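Local coordinates for transcriptional activator, putative (PDB 1RTW), which is a putative transcriptional activator and an all-helical member of the TENA/THI-4/PQQC family that assembles as four chains, at residues B[30-33]-B[34-37]. Residues are numbered along the deposited sequence; the frame is centred on the assembly and turned at random.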
# COMPACT_ATOMS: atom_id res chain seq x y z
N THR B 30 8.44 35.10 -24.66
CA THR B 30 9.86 35.32 -24.45
C THR B 30 10.52 34.02 -23.99
O THR B 30 11.73 33.97 -23.77
CB THR B 30 10.11 36.39 -23.37
OG1 THR B 30 9.48 35.99 -22.15
CG2 THR B 30 9.55 37.74 -23.79
N ILE B 31 9.72 32.97 -23.85
CA ILE B 31 10.21 31.68 -23.39
C ILE B 31 11.16 31.01 -24.38
O ILE B 31 10.85 30.80 -25.55
CB ILE B 31 9.02 30.75 -22.99
CG1 ILE B 31 9.52 29.57 -22.14
CG2 ILE B 31 8.24 30.30 -24.22
CD1 ILE B 31 9.96 28.38 -22.94
N LYS B 32 12.35 30.70 -23.88
CA LYS B 32 13.39 30.06 -24.66
C LYS B 32 13.09 28.59 -24.84
O LYS B 32 12.60 27.92 -23.93
CB LYS B 32 14.74 30.23 -23.96
CG LYS B 32 15.10 31.67 -23.65
CD LYS B 32 16.41 32.07 -24.30
CE LYS B 32 17.62 31.50 -23.58
NZ LYS B 32 17.86 30.05 -23.77
N LYS B 33 13.42 28.07 -26.01
CA LYS B 33 13.18 26.68 -26.35
C LYS B 33 13.66 25.70 -25.27
O LYS B 33 12.91 24.81 -24.86
CB LYS B 33 13.86 26.37 -27.68
CG LYS B 33 13.53 25.01 -28.26
CD LYS B 33 14.28 24.79 -29.56
CE LYS B 33 13.86 23.48 -30.19
NZ LYS B 33 14.59 23.24 -31.46
N GLU B 34 14.89 25.90 -24.81
CA GLU B 34 15.53 25.05 -23.80
C GLU B 34 14.76 24.97 -22.49
O GLU B 34 14.73 23.92 -21.84
CB GLU B 34 16.95 25.54 -23.50
CG GLU B 34 17.91 25.52 -24.69
CD GLU B 34 17.53 26.50 -25.78
OE1 GLU B 34 17.43 27.72 -25.49
OE2 GLU B 34 17.30 26.05 -26.92
N ASN B 35 14.17 26.09 -22.09
CA ASN B 35 13.42 26.15 -20.85
C ASN B 35 12.11 25.37 -20.95
O ASN B 35 11.72 24.67 -20.02
CB ASN B 35 13.18 27.61 -20.45
CG ASN B 35 14.48 28.37 -20.22
OD1 ASN B 35 14.62 29.51 -20.64
ND2 ASN B 35 15.44 27.72 -19.57
N PHE B 36 11.45 25.46 -22.11
CA PHE B 36 10.21 24.74 -22.32
C PHE B 36 10.49 23.24 -22.39
O PHE B 36 9.72 22.44 -21.86
CB PHE B 36 9.51 25.18 -23.61
CG PHE B 36 8.27 24.39 -23.91
CD1 PHE B 36 7.08 24.69 -23.26
CD2 PHE B 36 8.32 23.30 -24.77
CE1 PHE B 36 5.95 23.91 -23.46
CE2 PHE B 36 7.19 22.51 -24.97
CZ PHE B 36 6.00 22.82 -24.31
N GLU B 37 11.58 22.86 -23.05
CA GLU B 37 11.93 21.45 -23.18
C GLU B 37 12.16 20.80 -21.82
O GLU B 37 11.66 19.71 -21.55
CB GLU B 37 13.16 21.26 -24.06
CG GLU B 37 13.62 19.81 -24.16
CD GLU B 37 14.63 19.55 -25.28
OE1 GLU B 37 14.59 20.24 -26.33
OE2 GLU B 37 15.45 18.61 -25.13
O HOH W 1 12.76 31.17 -21.38
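Lys32 sits at the N-cap of a helix and meets Asn35 and Phe36 of its first turn. Among the backbone bonds, Lys32 O takes the N-H of Phe36 at 3.3 Å, nearly straight at the hydrogen (160°), and a weak, more bent bond from Asn35 N at 3.0 Å. The next follows at once, Glu37 N to Lys33 O at 3.0 Å, and the two i to i+4 bonds open helix 33-60. A water accepts from Lys32 N and donates to Asn35 OD1, each at 2.6 Å. It joins the side chain at N3 to the backbone N-H of the N-cap residue, a water-mediated counterpart of the N3-to-N-cap bond of a capping box. Asn35 CG lies beside its own backbone N (chi1 -61°), with OD1 also against Lys32 CB. ND2 bonds to Ala205 O, so both ends of the amide are held and its rotation is probably fixed. The charged pair lies on the outer side. Lys32, bent at each torsion beyond CG, brings NZ to Glu34 OE1 at 2.9 Å in a salt bridge whose hydrogen bond is weak; Glu34 folds back at chi2 (66°) to meet it, turning OE2 over Lys33 CB. The apolar contact is Ile31 CD1 pressing on Phe36 CB at 3.3 Å, oblique to the ring, a tight fit for two carbons. The stretch is the end of the loop after helix 21-28 and the first turn of helix 33-60, at the surface of the helical bundle, where Phe36 stacks on Tyr149 and Ile31 touches Glu25 of helix 21-28.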